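Long-range contact in UPF0201 protein MJ1564 (Methanocaldococcus jannaschii DSM 2661, PDB 2PZZ), which is of unknown function and belongs to an archaeal family that resembles RNA-binding proteins in structure but is thought unlikely to bind RNA: residues L57-A67 / Y90-I98. Residues are numbered along the deposited sequence; the frame is centred on the assembly and turned at random.
Sequences LLRSQSILDAA and YVGAVNFDI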
ATOM      1  N   LEU A  57       6.732   9.481  19.685  1.00 36.42           N
ATOM      2  CA  LEU A  57       6.357  10.024  18.388  1.00 33.80           C
ATOM      3  C   LEU A  57       5.064  10.819  18.419  1.00 34.32           C
ATOM      4  O   LEU A  57       4.956  11.856  17.752  1.00 35.68           O
ATOM      5  CB  LEU A  57       6.279   8.907  17.350  1.00 36.67           C
ATOM      6  CG  LEU A  57       7.600   8.151  17.142  1.00 36.35           C
ATOM      7  CD1 LEU A  57       7.382   6.993  16.205  1.00 33.43           C
ATOM      8  CD2 LEU A  57       8.670   9.103  16.589  1.00 37.18           C
ATOM      9  N   LEU A  58       4.081  10.362  19.189  1.00 31.53           N
ATOM     10  CA  LEU A  58       2.824  11.104  19.269  1.00 29.53           C
ATOM     11  C   LEU A  58       3.112  12.489  19.885  1.00 30.23           C
ATOM     12  O   LEU A  58       2.575  13.498  19.445  1.00 30.10           O
ATOM     13  CB  LEU A  58       1.791  10.351  20.126  1.00 28.91           C
ATOM     14  CG  LEU A  58       1.385   8.921  19.705  1.00 26.94           C
ATOM     15  CD1 LEU A  58       0.432   8.339  20.727  1.00 24.59           C
ATOM     16  CD2 LEU A  58       0.742   8.932  18.343  1.00 27.21           C
ATOM     17  N   ARG A  59       3.966  12.537  20.900  1.00 31.46           N
ATOM     18  CA  ARG A  59       4.296  13.817  21.532  1.00 34.87           C
ATOM     19  C   ARG A  59       5.127  14.658  20.563  1.00 36.80           C
ATOM     20  O   ARG A  59       4.783  15.808  20.291  1.00 35.02           O
ATOM     21  CB  ARG A  59       5.033  13.565  22.856  1.00 34.56           C
ATOM     22  CG  ARG A  59       4.091  12.975  23.910  1.00 33.30           C
ATOM     23  CD  ARG A  59       4.806  12.235  25.022  1.00 33.57           C
ATOM     24  NE  ARG A  59       3.844  11.747  26.010  1.00 33.84           N
ATOM     25  CZ  ARG A  59       2.944  10.791  25.780  1.00 32.48           C
ATOM     26  NH1 ARG A  59       2.873  10.202  24.589  1.00 29.75           N
ATOM     27  NH2 ARG A  59       2.110  10.428  26.741  1.00 35.05           N
ATOM     28  N   SER A  60       6.190  14.065  20.017  1.00 38.28           N
ATOM     29  CA  SER A  60       7.054  14.752  19.047  1.00 41.58           C
ATOM     30  C   SER A  60       6.297  15.364  17.867  1.00 41.31           C
ATOM     31  O   SER A  60       6.534  16.514  17.496  1.00 43.47           O
ATOM     32  CB  SER A  60       8.096  13.785  18.487  1.00 42.16           C
ATOM     33  OG  SER A  60       9.030  13.414  19.475  1.00 49.35           O
ATOM     34  N   GLN A  61       5.404  14.590  17.259  1.00 40.37           N
ATOM     35  CA  GLN A  61       4.643  15.074  16.111  1.00 37.98           C
ATOM     36  C   GLN A  61       3.488  15.937  16.577  1.00 37.86           C
ATOM     37  O   GLN A  61       2.766  16.534  15.770  1.00 38.01           O
ATOM     38  CB  GLN A  61       4.102  13.894  15.299  1.00 37.70           C
ATOM     39  CG  GLN A  61       5.137  12.864  14.908  1.00 38.91           C
ATOM     40  CD  GLN A  61       4.530  11.724  14.107  1.00 39.26           C
ATOM     41  OE1 GLN A  61       5.161  10.691  13.885  1.00 36.88           O
ATOM     42  NE2 GLN A  61       3.294  11.913  13.667  1.00 42.27           N
ATOM     43  N   SER A  62       3.301  15.984  17.889  1.00 37.39           N
ATOM     44  CA  SER A  62       2.226  16.772  18.464  1.00 38.67           C
ATOM     45  C   SER A  62       0.852  16.361  17.905  1.00 37.18           C
ATOM     46  O   SER A  62       0.055  17.216  17.508  1.00 36.53           O
ATOM     47  CB  SER A  62       2.484  18.267  18.197  1.00 41.31           C
ATOM     48  OG  SER A  62       1.464  19.085  18.745  1.00 45.85           O
ATOM     49  N   ILE A  63       0.575  15.054  17.877  1.00 36.20           N
ATOM     50  CA  ILE A  63      -0.714  14.562  17.382  1.00 35.29           C
ATOM     51  C   ILE A  63      -1.454  13.736  18.438  1.00 37.64           C
ATOM     52  O   ILE A  63      -2.158  12.769  18.121  1.00 35.47           O
ATOM     53  CB  ILE A  63      -0.555  13.703  16.103  1.00 35.57           C
ATOM     54  CG1 ILE A  63       0.385  12.528  16.378  1.00 31.97           C
ATOM     55  CG2 ILE A  63      -0.045  14.573  14.935  1.00 33.01           C
ATOM     56  CD1 ILE A  63       0.608  11.640  15.183  1.00 31.70           C
ATOM     57  N   LEU A  64      -1.285  14.125  19.696  1.00 37.75           N
ATOM     58  CA  LEU A  64      -1.938  13.443  20.806  1.00 39.01           C
ATOM     59  C   LEU A  64      -3.464  13.448  20.674  1.00 40.09           C
ATOM     60  O   LEU A  64      -4.132  12.450  20.965  1.00 38.60           O
ATOM     61  CB  LEU A  64      -1.547  14.117  22.119  1.00 36.17           C
ATOM     62  CG  LEU A  64      -0.099  13.917  22.568  1.00 34.78           C
ATOM     63  CD1 LEU A  64       0.148  14.672  23.862  1.00 35.55           C
ATOM     64  CD2 LEU A  64       0.164  12.441  22.776  1.00 33.98           C
ATOM     65  N   ASP A  65      -4.006  14.579  20.235  1.00 40.81           N
ATOM     66  CA  ASP A  65      -5.446  14.734  20.090  1.00 43.44           C
ATOM     67  C   ASP A  65      -6.028  13.740  19.109  1.00 43.93           C
ATOM     68  O   ASP A  65      -7.121  13.210  19.328  1.00 43.88           O
ATOM     69  CB  ASP A  65      -5.773  16.160  19.645  1.00 46.66           C
ATOM     70  CG  ASP A  65      -4.706  16.743  18.729  1.00 52.84           C
ATOM     71  OD1 ASP A  65      -3.537  16.870  19.173  1.00 56.64           O
ATOM     72  OD2 ASP A  65      -5.030  17.072  17.568  1.00 53.90           O
ATOM     73  N   ALA A  66      -5.297  13.483  18.028  1.00 41.31           N
ATOM     74  CA  ALA A  66      -5.758  12.549  17.015  1.00 41.54           C
ATOM     75  C   ALA A  66      -5.652  11.122  17.547  1.00 40.99           C
ATOM     76  O   ALA A  66      -6.573  10.326  17.401  1.00 42.10           O
ATOM     77  CB  ALA A  66      -4.929  12.701  15.740  1.00 40.02           C
ATOM     78  N   ALA A  67      -4.518  10.807  18.164  1.00 39.29           N
ATOM     79  CA  ALA A  67      -4.295   9.475  18.703  1.00 39.52           C
ATOM     80  C   ALA A  67      -5.355   9.106  19.739  1.00 39.08           C
ATOM     81  O   ALA A  67      -5.888   8.002  19.712  1.00 40.15           O
ATOM     82  CB  ALA A  67      -2.900   9.383  19.314  1.00 38.03           C
ATOM     83  N   TYR A  90       7.365   4.146   7.456  1.00 31.85           N
ATOM     84  CA  TYR A  90       8.648   3.871   6.840  1.00 31.30           C
ATOM     85  C   TYR A  90       9.648   5.008   7.089  1.00 32.18           C
ATOM     86  O   TYR A  90      10.831   4.754   7.283  1.00 31.16           O
ATOM     87  CB  TYR A  90       8.484   3.662   5.343  1.00 30.52           C
ATOM     88  CG  TYR A  90       9.775   3.256   4.692  1.00 32.77           C
ATOM     89  CD1 TYR A  90      10.305   1.979   4.899  1.00 31.02           C
ATOM     90  CD2 TYR A  90      10.499   4.156   3.898  1.00 31.90           C
ATOM     91  CE1 TYR A  90      11.514   1.613   4.338  1.00 33.14           C
ATOM     92  CE2 TYR A  90      11.716   3.788   3.329  1.00 29.50           C
ATOM     93  CZ  TYR A  90      12.211   2.521   3.554  1.00 30.74           C
ATOM     94  OH  TYR A  90      13.410   2.136   3.007  1.00 36.52           O
ATOM     95  N   VAL A  91       9.167   6.250   7.068  1.00 32.16           N
ATOM     96  CA  VAL A  91      10.017   7.413   7.310  1.00 33.28           C
ATOM     97  C   VAL A  91       9.994   7.859   8.774  1.00 34.01           C
ATOM     98  O   VAL A  91      10.323   8.997   9.095  1.00 33.96           O
ATOM     99  CB  VAL A  91       9.631   8.614   6.394  1.00 32.40           C
ATOM    100  CG1 VAL A  91       9.894   8.252   4.952  1.00 33.30           C
ATOM    101  CG2 VAL A  91       8.164   9.003   6.578  1.00 34.37           C
ATOM    102  N   GLY A  92       9.606   6.946   9.658  1.00 36.01           N
ATOM    103  CA  GLY A  92       9.585   7.236  11.083  1.00 36.45           C
ATOM    104  C   GLY A  92       8.465   8.112  11.598  1.00 37.54           C
ATOM    105  O   GLY A  92       8.583   8.684  12.677  1.00 41.45           O
ATOM    106  N   ALA A  93       7.374   8.215  10.855  1.00 37.79           N
ATOM    107  CA  ALA A  93       6.252   9.052  11.274  1.00 38.43           C
ATOM    108  C   ALA A  93       4.990   8.244  11.594  1.00 38.68           C
ATOM    109  O   ALA A  93       4.724   7.206  10.975  1.00 36.68           O
ATOM    110  CB  ALA A  93       5.943  10.073  10.183  1.00 36.64           C
ATOM    111  N   VAL A  94       4.210   8.736  12.553  1.00 37.92           N
ATOM    112  CA  VAL A  94       2.966   8.080  12.933  1.00 38.11           C
ATOM    113  C   VAL A  94       1.779   8.750  12.258  1.00 38.66           C
ATOM    114  O   VAL A  94       1.568   9.953  12.418  1.00 39.43           O
ATOM    115  CB  VAL A  94       2.722   8.117  14.456  1.00 37.85           C
ATOM    116  CG1 VAL A  94       1.328   7.573  14.762  1.00 35.88           C
ATOM    117  CG2 VAL A  94       3.781   7.279  15.182  1.00 35.53           C
ATOM    118  N   ASN A  95       1.015   7.960  11.505  1.00 36.86           N
ATOM    119  CA  ASN A  95      -0.168   8.445  10.809  1.00 38.49           C
ATOM    120  C   ASN A  95      -1.243   7.337  10.842  1.00 36.95           C
ATOM    121  O   ASN A  95      -0.970   6.183  10.517  1.00 34.52           O
ATOM    122  CB  ASN A  95       0.203   8.812   9.377  1.00 40.16           C
ATOM    123  CG  ASN A  95      -0.586   9.983   8.864  1.00 43.70           C
ATOM    124  OD1 ASN A  95      -1.437   9.833   8.001  1.00 47.37           O
ATOM    125  ND2 ASN A  95      -0.311  11.167   9.401  1.00 47.18           N
ATOM    126  N   PHE A  96      -2.459   7.706  11.229  1.00 36.97           N
ATOM    127  CA  PHE A  96      -3.561   6.755  11.377  1.00 40.43           C
ATOM    128  C   PHE A  96      -4.419   6.358  10.162  1.00 44.56           C
ATOM    129  O   PHE A  96      -5.348   5.559  10.292  1.00 46.93           O
ATOM    130  CB  PHE A  96      -4.459   7.242  12.509  1.00 36.18           C
ATOM    131  CG  PHE A  96      -3.761   7.303  13.829  1.00 35.00           C
ATOM    132  CD1 PHE A  96      -3.335   6.130  14.460  1.00 33.95           C
ATOM    133  CD2 PHE A  96      -3.485   8.526  14.430  1.00 32.48           C
ATOM    134  CE1 PHE A  96      -2.640   6.178  15.676  1.00 30.64           C
ATOM    135  CE2 PHE A  96      -2.797   8.579  15.639  1.00 31.00           C
ATOM    136  CZ  PHE A  96      -2.374   7.399  16.261  1.00 31.47           C
ATOM    137  N   ASP A  97      -4.118   6.890   8.988  1.00 48.34           N
ATOM    138  CA  ASP A  97      -4.881   6.528   7.793  1.00 53.55           C
ATOM    139  C   ASP A  97      -4.248   5.297   7.138  1.00 54.09           C
ATOM    140  O   ASP A  97      -3.026   5.211   7.032  1.00 55.37           O
ATOM    141  CB  ASP A  97      -4.873   7.692   6.809  1.00 57.28           C
ATOM    142  CG  ASP A  97      -3.474   8.062   6.375  1.00 60.78           C
ATOM    143  OD1 ASP A  97      -2.589   8.117   7.254  1.00 61.68           O
ATOM    144  OD2 ASP A  97      -3.259   8.298   5.166  1.00 64.85           O
ATOM    145  N   ILE A  98      -5.066   4.338   6.712  1.00 53.35           N
ATOM    146  CA  ILE A  98      -4.528   3.146   6.064  1.00 53.11           C
ATOM    147  C   ILE A  98      -4.005   3.550   4.689  1.00 51.80           C
ATOM    148  O   ILE A  98      -4.734   4.148   3.896  1.00 52.72           O
ATOM    149  CB  ILE A  98      -5.609   2.033   5.856  1.00 54.80           C
ATOM    150  CG1 ILE A  98      -6.136   1.518   7.200  1.00 54.33           C
ATOM    151  CG2 ILE A  98      -5.015   0.873   5.074  1.00 53.16           C
ATOM    152  CD1 ILE A  98      -7.240   2.363   7.790  1.00 57.14           C
TER
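The Schellman turn at Ser62, where helix 52-60 gives way to helix 64-73, meets the loop that follows helix 86-90, and the amide of Gln61 pairs with both backbone polar atoms of Val94. Val94 N donates to Gln61 OE1 at 167°, the modelled 2.5 Å being shorter than usual and doubtful as a length, and Gln61 NE2 returns a bond of 2.9 Å to Val94 O. Each donor lies in the plane of the carbonyl it meets, on a lone pair, and Val94 O is only 7° out of the Gln61 amide plane; two bonds to one flat group fix its rotation. The Gln61 chain runs extended beyond CG (chi2 180°), carrying the amide across to the loop. With an alanine here the amide is gone, and the N-H and C=O of Val94 would probably lose these two mates. Beside the amide, the Val94 methyls make apolar contacts: CG2 rests 3.7 Å from Leu57 CB, while CG1 meets Leu58 CD2. The Ile63 CD1 methyl lies 3.4 Å from Val94 O, the oxygen that Gln61 NE2 grips. Farther along, the Phe96 ring reaches helix 64-73 in apolar contact, CZ 3.7 Å from Ala67 CB. Ile26 of helix 16-26 touches Leu57 and Val94, and Leu84 of strand 79-84 packs on Val94 and Phe96, so the loop bridges the turn between the two helices and an outermost strand of the chain's antiparallel sheet.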